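N-acetylgalactosaminyltransferase 7 (Homo sapiens, PDB 6IWR) belongs to the polypeptide GalNAc transferase family, pairing a GT-A-type glycosyltransferase domain with a ricin-type beta-trefoil lectin domain. Local coordinates at residues A[473-486]-A[585-597]. Residues are numbered along the deposited sequence; the frame is centred on the assembly and turned at random.
Sequences DWGEIRGFETAYCI and TTQKWEMNNIHSV
Glu476 and Asn592 face each other as an antiparallel hydrogen-bonded pair, and their side chains repeat the link: Asn592 ND2 gives a hydrogen bond to Glu476 OE1 at 2.8 Å, close to its own amide plane and on the anti lone pair of the oxygen. Arg478, two residues along on the same face, holds that carboxylate side-on. Its NE lies 2.6 Å from Glu476 OE1 and approaches from above the carboxylate plane, while NH1 takes the syn lone pair of OE2; OE1 thus has two donors, which should stabilise its negative charge. A bend at chi3 (-73°) turns the guanidinium back to the glutamate, and NH2 continues to Thr482 O, tying the Gly479–Thr482 type II turn to this network. In the backbone, Arg478 and Glu590 exchange two hydrogen bonds, and Phe480 N to Lys588 O (3.0 Å) extends the pairing of strands 476-479 and 589-592, whose directions differ by 148°.

The opposite face carries the side chains of Ile477 and Met591, with the Trp589 ring packing beside Ile477. Ile477 CG2 meets Trp589 CE3 at 3.7 Å, and Ile486 CD1 sits over one face of the Trp589 six-membered ring in a CH-pi contact, offset toward its rim. Met591 SD lies against the backbone between Asp473 and Trp474, and its CE meets Ile477 CG1 at 4.0 Å; Phe511 touches Ile477, Ile486 and Met591. Trp589 NE1 gives a hydrogen bond to Leu566 O. Beyond the corner at Gly475 the Asn593 amide stacks on the Trp474 ring, their planes 12° apart, with ND2 3.1 Å above the ring plane.

Pairing of an early strand with the chain's last, across an intervening segment with strands but no helix, is consistent with closure of a beta-trefoil, whose first and last strands meet in its barrel.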
ATOM      1  N   ASP A 473     -29.246  -1.733  -7.777  1.00 32.56           N
ATOM      2  CA  ASP A 473     -29.251  -1.050  -6.496  1.00 30.35           C
ATOM      3  C   ASP A 473     -27.800  -0.737  -6.135  1.00 32.15           C
ATOM      4  O   ASP A 473     -26.861  -1.293  -6.717  1.00 28.14           O
ATOM      5  CB  ASP A 473     -29.944  -1.920  -5.441  1.00 29.36           C
ATOM      6  CG  ASP A 473     -30.576  -1.115  -4.326  1.00 33.66           C
ATOM      7  OD1 ASP A 473     -30.101  -0.006  -4.038  1.00 28.97           O
ATOM      8  OD2 ASP A 473     -31.545  -1.617  -3.710  1.00 43.13           O
ATOM      9  N   TRP A 474     -27.617   0.184  -5.190  1.00 28.97           N
ATOM     10  CA  TRP A 474     -26.277   0.538  -4.744  1.00 30.04           C
ATOM     11  C   TRP A 474     -26.362   1.019  -3.303  1.00 30.18           C
ATOM     12  O   TRP A 474     -27.419   1.441  -2.830  1.00 29.76           O
ATOM     13  CB  TRP A 474     -25.639   1.613  -5.641  1.00 31.52           C
ATOM     14  CG  TRP A 474     -26.383   2.917  -5.618  1.00 27.07           C
ATOM     15  CD1 TRP A 474     -27.469   3.264  -6.373  1.00 30.12           C
ATOM     16  CD2 TRP A 474     -26.114   4.031  -4.776  1.00 28.79           C
ATOM     17  NE1 TRP A 474     -27.888   4.531  -6.061  1.00 28.49           N
ATOM     18  CE2 TRP A 474     -27.073   5.027  -5.076  1.00 29.39           C
ATOM     19  CE3 TRP A 474     -25.153   4.292  -3.792  1.00 31.13           C
ATOM     20  CZ2 TRP A 474     -27.096   6.266  -4.427  1.00 28.86           C
ATOM     21  CZ3 TRP A 474     -25.174   5.530  -3.148  1.00 31.08           C
ATOM     22  CH2 TRP A 474     -26.136   6.501  -3.475  1.00 33.60           C
ATOM     23  N   GLY A 475     -25.233   0.955  -2.609  1.00 27.55           N
ATOM     24  CA  GLY A 475     -25.148   1.501  -1.270  1.00 28.36           C
ATOM     25  C   GLY A 475     -24.302   0.653  -0.338  1.00 31.61           C
ATOM     26  O   GLY A 475     -23.495  -0.175  -0.791  1.00 25.93           O
ATOM     27  N   GLU A 476     -24.457   0.882   0.967  1.00 28.58           N
ATOM     28  CA  GLU A 476     -23.964  -0.058   1.960  1.00 28.25           C
ATOM     29  C   GLU A 476     -24.711  -1.386   1.827  1.00 26.21           C
ATOM     30  O   GLU A 476     -25.873  -1.436   1.399  1.00 27.01           O
ATOM     31  CB  GLU A 476     -24.159   0.507   3.368  1.00 25.89           C
ATOM     32  CG  GLU A 476     -25.624   0.559   3.806  1.00 25.09           C
ATOM     33  CD  GLU A 476     -25.834   1.116   5.203  1.00 33.38           C
ATOM     34  OE1 GLU A 476     -26.982   1.054   5.692  1.00 34.11           O
ATOM     35  OE2 GLU A 476     -24.870   1.599   5.828  1.00 36.66           O
ATOM     36  N   ILE A 477     -24.037  -2.466   2.189  1.00 22.12           N
ATOM     37  CA  ILE A 477     -24.674  -3.765   2.333  1.00 24.66           C
ATOM     38  C   ILE A 477     -24.685  -4.065   3.825  1.00 26.15           C
ATOM     39  O   ILE A 477     -23.694  -4.537   4.395  1.00 25.24           O
ATOM     40  CB  ILE A 477     -23.968  -4.856   1.527  1.00 24.27           C
ATOM     41  CG1 ILE A 477     -23.983  -4.481   0.041  1.00 28.08           C
ATOM     42  CG2 ILE A 477     -24.682  -6.187   1.726  1.00 26.74           C
ATOM     43  CD1 ILE A 477     -23.238  -5.466  -0.874  1.00 28.30           C
ATOM     44  N   ARG A 478     -25.803  -3.758   4.465  1.00 24.66           N
ATOM     45  CA  ARG A 478     -25.917  -3.772   5.911  1.00 23.69           C
ATOM     46  C   ARG A 478     -26.667  -5.014   6.359  1.00 28.00           C
ATOM     47  O   ARG A 478     -27.595  -5.468   5.693  1.00 32.26           O
ATOM     48  CB  ARG A 478     -26.637  -2.511   6.394  1.00 27.67           C
ATOM     49  CG  ARG A 478     -26.935  -2.481   7.877  1.00 28.95           C
ATOM     50  CD  ARG A 478     -27.865  -1.334   8.180  1.00 25.38           C
ATOM     51  NE  ARG A 478     -27.152  -0.070   8.076  1.00 30.86           N
ATOM     52  CZ  ARG A 478     -26.649   0.613   9.104  1.00 30.65           C
ATOM     53  NH1 ARG A 478     -26.003   1.758   8.889  1.00 29.22           N
ATOM     54  NH2 ARG A 478     -26.773   0.149  10.336  1.00 23.92           N
ATOM     55  N   GLY A 479     -26.254  -5.569   7.495  1.00 29.99           N
ATOM     56  CA  GLY A 479     -26.968  -6.709   8.056  1.00 27.96           C
ATOM     57  C   GLY A 479     -28.320  -6.280   8.603  1.00 32.52           C
ATOM     58  O   GLY A 479     -28.411  -5.349   9.416  1.00 31.74           O
ATOM     59  N   PHE A 480     -29.381  -6.948   8.144  1.00 32.18           N
ATOM     60  CA  PHE A 480     -30.750  -6.552   8.463  1.00 34.04           C
ATOM     61  C   PHE A 480     -30.921  -6.369   9.962  1.00 36.84           C
ATOM     62  O   PHE A 480     -30.695  -7.302  10.740  1.00 33.13           O
ATOM     63  CB  PHE A 480     -31.735  -7.609   7.938  1.00 31.75           C
ATOM     64  CG  PHE A 480     -33.195  -7.269   8.177  1.00 37.32           C
ATOM     65  CD1 PHE A 480     -33.776  -6.157   7.559  1.00 36.55           C
ATOM     66  CD2 PHE A 480     -33.993  -8.066   9.013  1.00 39.32           C
ATOM     67  CE1 PHE A 480     -35.124  -5.835   7.773  1.00 37.40           C
ATOM     68  CE2 PHE A 480     -35.354  -7.752   9.239  1.00 35.15           C
ATOM     69  CZ  PHE A 480     -35.917  -6.636   8.615  1.00 35.60           C
ATOM     70  N   GLU A 481     -31.325  -5.163  10.366  1.00 36.40           N
ATOM     71  CA  GLU A 481     -31.571  -4.869  11.778  1.00 37.16           C
ATOM     72  C   GLU A 481     -30.303  -5.076  12.603  1.00 37.95           C
ATOM     73  O   GLU A 481     -30.360  -5.500  13.760  1.00 38.25           O
ATOM     74  CB  GLU A 481     -32.725  -5.718  12.330  1.00 37.66           C
ATOM     75  CG  GLU A 481     -33.917  -5.837  11.381  1.00 44.98           C
ATOM     76  CD  GLU A 481     -35.234  -6.242  12.061  1.00 51.96           C
ATOM     77  OE1 GLU A 481     -36.231  -5.484  11.902  1.00 48.15           O
ATOM     78  OE2 GLU A 481     -35.269  -7.307  12.738  1.00 48.99           O
ATOM     79  N   THR A 482     -29.144  -4.832  11.985  1.00 35.54           N
ATOM     80  CA  THR A 482     -27.853  -4.817  12.659  1.00 28.76           C
ATOM     81  C   THR A 482     -27.119  -3.535  12.289  1.00 31.74           C
ATOM     82  O   THR A 482     -27.560  -2.736  11.456  1.00 29.19           O
ATOM     83  CB  THR A 482     -26.944  -5.999  12.279  1.00 33.51           C
ATOM     84  OG1 THR A 482     -26.147  -5.631  11.138  1.00 30.50           O
ATOM     85  CG2 THR A 482     -27.729  -7.273  11.976  1.00 28.89           C
ATOM     86  N   ALA A 483     -25.963  -3.367  12.899  1.00 31.06           N
ATOM     87  CA  ALA A 483     -25.091  -2.238  12.635  1.00 25.92           C
ATOM     88  C   ALA A 483     -23.790  -2.714  11.997  1.00 27.57           C
ATOM     89  O   ALA A 483     -22.747  -2.078  12.141  1.00 25.23           O
ATOM     90  CB  ALA A 483     -24.831  -1.472  13.925  1.00 13.35           C
ATOM     91  N   TYR A 484     -23.834  -3.858  11.321  1.00 24.34           N
ATOM     92  CA  TYR A 484     -22.673  -4.407  10.649  1.00 25.71           C
ATOM     93  C   TYR A 484     -22.873  -4.340   9.148  1.00 26.69           C
ATOM     94  O   TYR A 484     -23.982  -4.543   8.652  1.00 30.73           O
ATOM     95  CB  TYR A 484     -22.413  -5.835  11.089  1.00 28.99           C
ATOM     96  CG  TYR A 484     -21.969  -5.933  12.524  1.00 34.29           C
ATOM     97  CD1 TYR A 484     -20.699  -5.479  12.921  1.00 38.74           C
ATOM     98  CD2 TYR A 484     -22.798  -6.497  13.490  1.00 40.47           C
ATOM     99  CE1 TYR A 484     -20.264  -5.586  14.260  1.00 41.34           C
ATOM    100  CE2 TYR A 484     -22.378  -6.606  14.828  1.00 48.28           C
ATOM    101  CZ  TYR A 484     -21.114  -6.142  15.206  1.00 43.63           C
ATOM    102  OH  TYR A 484     -20.709  -6.250  16.520  1.00 48.65           O
ATOM    103  N   CYS A 485     -21.797  -4.014   8.444  1.00 26.52           N
ATOM    104  CA  CYS A 485     -21.789  -3.786   7.008  1.00 28.37           C
ATOM    105  C   CYS A 485     -20.690  -4.633   6.375  1.00 30.20           C
ATOM    106  O   CYS A 485     -19.631  -4.857   6.974  1.00 27.16           O
ATOM    107  CB  CYS A 485     -21.546  -2.302   6.671  1.00 24.61           C
ATOM    108  SG  CYS A 485     -23.017  -1.251   6.739  1.00 40.12           S
ATOM    109  N   ILE A 486     -20.950  -5.126   5.165  1.00 30.20           N
ATOM    110  CA  ILE A 486     -19.861  -5.711   4.410  1.00 29.21           C
ATOM    111  C   ILE A 486     -18.915  -4.579   4.087  1.00 35.05           C
ATOM    112  O   ILE A 486     -19.346  -3.450   3.806  1.00 33.34           O
ATOM    113  CB  ILE A 486     -20.355  -6.433   3.146  1.00 31.48           C
ATOM    114  CG1 ILE A 486     -21.344  -7.558   3.532  1.00 32.01           C
ATOM    115  CG2 ILE A 486     -19.158  -6.978   2.367  1.00 26.94           C
ATOM    116  CD1 ILE A 486     -21.875  -8.411   2.386  1.00 26.65           C
ATOM    117  N   THR A 585     -31.109 -15.125  10.400  1.00 35.11           N
ATOM    118  CA  THR A 585     -31.079 -13.713  10.045  1.00 37.65           C
ATOM    119  C   THR A 585     -29.723 -13.293   9.540  1.00 36.18           C
ATOM    120  O   THR A 585     -29.606 -12.239   8.907  1.00 36.32           O
ATOM    121  CB  THR A 585     -31.417 -12.805  11.216  1.00 36.41           C
ATOM    122  OG1 THR A 585     -30.654 -13.213  12.355  1.00 36.80           O
ATOM    123  CG2 THR A 585     -32.900 -12.844  11.509  1.00 40.03           C
ATOM    124  N   THR A 586     -28.694 -14.066   9.854  1.00 33.53           N
ATOM    125  CA  THR A 586     -27.383 -13.823   9.293  1.00 32.09           C
ATOM    126  C   THR A 586     -27.375 -13.865   7.777  1.00 36.72           C
ATOM    127  O   THR A 586     -26.355 -13.525   7.165  1.00 36.96           O
ATOM    128  CB  THR A 586     -26.411 -14.850   9.837  1.00 32.21           C
ATOM    129  OG1 THR A 586     -27.083 -16.103   9.985  1.00 37.02           O
ATOM    130  CG2 THR A 586     -25.902 -14.382  11.173  1.00 35.37           C
ATOM    131  N   GLN A 587     -28.459 -14.311   7.155  1.00 38.31           N
ATOM    132  CA  GLN A 587     -28.570 -14.304   5.710  1.00 32.89           C
ATOM    133  C   GLN A 587     -29.504 -13.217   5.217  1.00 29.14           C
ATOM    134  O   GLN A 587     -29.931 -13.274   4.069  1.00 36.03           O
ATOM    135  CB  GLN A 587     -29.027 -15.668   5.206  1.00 30.70           C
ATOM    136  CG  GLN A 587     -27.953 -16.711   5.270  1.00 36.17           C
ATOM    137  CD  GLN A 587     -28.469 -18.085   4.927  1.00 39.39           C
ATOM    138  OE1 GLN A 587     -27.765 -19.084   5.088  1.00 42.34           O
ATOM    139  NE2 GLN A 587     -29.713 -18.151   4.466  1.00 37.56           N
ATOM    140  N   LYS A 588     -29.819 -12.231   6.044  1.00 27.67           N
ATOM    141  CA  LYS A 588     -30.732 -11.161   5.671  1.00 28.99           C
ATOM    142  C   LYS A 588     -29.955  -9.859   5.612  1.00 33.03           C
ATOM    143  O   LYS A 588     -29.236  -9.520   6.559  1.00 33.41           O
ATOM    144  CB  LYS A 588     -31.908 -11.064   6.650  1.00 33.50           C
ATOM    145  CG  LYS A 588     -33.126 -11.858   6.163  1.00 35.89           C
ATOM    146  CD  LYS A 588     -33.976 -12.494   7.252  1.00 35.97           C
ATOM    147  CE  LYS A 588     -34.216 -13.974   6.902  1.00 45.69           C
ATOM    148  NZ  LYS A 588     -35.544 -14.503   7.317  1.00 41.28           N
ATOM    149  N   TRP A 589     -30.075  -9.154   4.483  1.00 33.52           N
ATOM    150  CA  TRP A 589     -29.257  -7.989   4.176  1.00 29.37           C
ATOM    151  C   TRP A 589     -30.130  -6.902   3.582  1.00 34.14           C
ATOM    152  O   TRP A 589     -31.116  -7.197   2.906  1.00 41.73           O
ATOM    153  CB  TRP A 589     -28.169  -8.293   3.150  1.00 26.85           C
ATOM    154  CG  TRP A 589     -27.283  -9.382   3.525  1.00 26.39           C
ATOM    155  CD1 TRP A 589     -27.457 -10.710   3.273  1.00 29.81           C
ATOM    156  CD2 TRP A 589     -26.042  -9.258   4.217  1.00 32.40           C
ATOM    157  NE1 TRP A 589     -26.398 -11.434   3.781  1.00 29.59           N
ATOM    158  CE2 TRP A 589     -25.518 -10.561   4.368  1.00 32.29           C
ATOM    159  CE3 TRP A 589     -25.325  -8.173   4.734  1.00 28.30           C
ATOM    160  CZ2 TRP A 589     -24.324 -10.803   5.012  1.00 29.76           C
ATOM    161  CZ3 TRP A 589     -24.132  -8.417   5.362  1.00 29.11           C
ATOM    162  CH2 TRP A 589     -23.645  -9.720   5.500  1.00 30.30           C
ATOM    163  N   GLU A 590     -29.745  -5.645   3.809  1.00 28.98           N
ATOM    164  CA  GLU A 590     -30.305  -4.508   3.096  1.00 29.65           C
ATOM    165  C   GLU A 590     -29.222  -3.818   2.276  1.00 32.74           C
ATOM    166  O   GLU A 590     -28.028  -3.866   2.602  1.00 29.37           O
ATOM    167  CB  GLU A 590     -30.953  -3.476   4.038  1.00 29.55           C
ATOM    168  CG  GLU A 590     -30.759  -3.646   5.523  1.00 31.14           C
ATOM    169  CD  GLU A 590     -31.539  -2.600   6.323  1.00 38.03           C
ATOM    170  OE1 GLU A 590     -32.186  -1.759   5.691  1.00 48.09           O
ATOM    171  OE2 GLU A 590     -31.524  -2.614   7.575  1.00 44.79           O
ATOM    172  N   MET A 591     -29.642  -3.160   1.196  1.00 29.04           N
ATOM    173  CA  MET A 591     -28.743  -2.292   0.443  1.00 29.48           C
ATOM    174  C   MET A 591     -29.328  -0.889   0.446  1.00 27.04           C
ATOM    175  O   MET A 591     -30.328  -0.614  -0.224  1.00 27.40           O
ATOM    176  CB  MET A 591     -28.508  -2.791  -0.981  1.00 28.57           C
ATOM    177  CG  MET A 591     -27.282  -2.166  -1.677  1.00 28.78           C
ATOM    178  SD  MET A 591     -26.966  -2.972  -3.274  1.00 38.51           S
ATOM    179  CE  MET A 591     -25.191  -2.884  -3.450  1.00 30.62           C
ATOM    180  N   ASN A 592     -28.684  -0.007   1.181  1.00 27.03           N
ATOM    181  CA  ASN A 592     -29.170   1.341   1.406  1.00 27.99           C
ATOM    182  C   ASN A 592     -28.253   2.315   0.705  1.00 26.04           C
ATOM    183  O   ASN A 592     -27.024   2.194   0.798  1.00 29.18           O
ATOM    184  CB  ASN A 592     -29.233   1.633   2.900  1.00 30.11           C
ATOM    185  CG  ASN A 592     -29.962   0.568   3.632  1.00 28.33           C
ATOM    186  OD1 ASN A 592     -31.097   0.277   3.291  1.00 30.74           O
ATOM    187  ND2 ASN A 592     -29.305  -0.079   4.596  1.00 31.57           N
ATOM    188  N   ASN A 593     -28.851   3.259  -0.006  1.00 23.04           N
ATOM    189  CA  ASN A 593     -28.057   4.322  -0.599  1.00 29.92           C
ATOM    190  C   ASN A 593     -27.374   5.104   0.499  1.00 35.76           C
ATOM    191  O   ASN A 593     -27.987   5.460   1.508  1.00 40.02           O
ATOM    192  CB  ASN A 593     -28.908   5.282  -1.428  1.00 29.11           C
ATOM    193  CG  ASN A 593     -29.553   4.622  -2.615  1.00 28.54           C
ATOM    194  OD1 ASN A 593     -30.580   5.095  -3.086  1.00 25.15           O
ATOM    195  ND2 ASN A 593     -28.974   3.520  -3.094  1.00 26.32           N
ATOM    196  N   ILE A 594     -26.101   5.364   0.299  1.00 37.96           N
ATOM    197  CA  ILE A 594     -25.379   6.303   1.130  1.00 39.10           C
ATOM    198  C   ILE A 594     -25.273   7.611   0.361  1.00 43.14           C
ATOM    199  O   ILE A 594     -24.758   7.652  -0.760  1.00 39.11           O
ATOM    200  CB  ILE A 594     -24.006   5.748   1.510  1.00 36.40           C
ATOM    201  CG1 ILE A 594     -24.226   4.432   2.238  1.00 37.13           C
ATOM    202  CG2 ILE A 594     -23.296   6.723   2.410  1.00 39.87           C
ATOM    203  CD1 ILE A 594     -25.207   4.558   3.368  1.00 37.42           C
ATOM    204  N   HIS A 595     -25.805   8.674   0.950  1.00 53.57           N
ATOM    205  CA  HIS A 595     -25.810   9.992   0.335  1.00 62.46           C
ATOM    206  C   HIS A 595     -24.728  10.853   0.966  1.00 61.47           C
ATOM    207  O   HIS A 595     -24.615  10.930   2.192  1.00 59.02           O
ATOM    208  CB  HIS A 595     -27.174  10.669   0.479  1.00 60.64           C
ATOM    209  CG  HIS A 595     -28.117  10.366  -0.643  1.00 61.90           C
ATOM    210  ND1 HIS A 595     -28.029   9.220  -1.405  1.00 54.48           N
ATOM    211  CD2 HIS A 595     -29.173  11.058  -1.130  1.00 68.17           C
ATOM    212  CE1 HIS A 595     -28.993   9.216  -2.308  1.00 53.70           C
ATOM    213  NE2 HIS A 595     -29.702  10.321  -2.164  1.00 66.30           N
ATOM    214  N   SER A 596     -23.929  11.474   0.115  1.00 67.68           N
ATOM    215  CA  SER A 596     -22.877  12.397   0.507  1.00 71.80           C
ATOM    216  C   SER A 596     -23.365  13.813   0.216  1.00 73.15           C
ATOM    217  O   SER A 596     -23.689  14.129  -0.934  1.00 72.82           O
ATOM    218  CB  SER A 596     -21.593  12.083  -0.267  1.00 69.21           C
ATOM    219  OG  SER A 596     -21.814  11.014  -1.187  1.00 65.04           O
ATOM    220  N   VAL A 597     -23.436  14.657   1.246  1.00 72.98           N
ATOM    221  CA  VAL A 597     -23.852  16.049   1.041  1.00 69.89           C
ATOM    222  C   VAL A 597     -22.652  16.992   0.983  1.00 71.30           C
ATOM    223  O   VAL A 597     -21.901  17.018   0.008  1.00 66.74           O
ATOM    224  CB  VAL A 597     -24.821  16.534   2.134  1.00 67.95           C
ATOM    225  CG1 VAL A 597     -25.219  17.963   1.843  1.00 55.58           C
ATOM    226  CG2 VAL A 597     -26.056  15.629   2.241  1.00 66.30           C
TER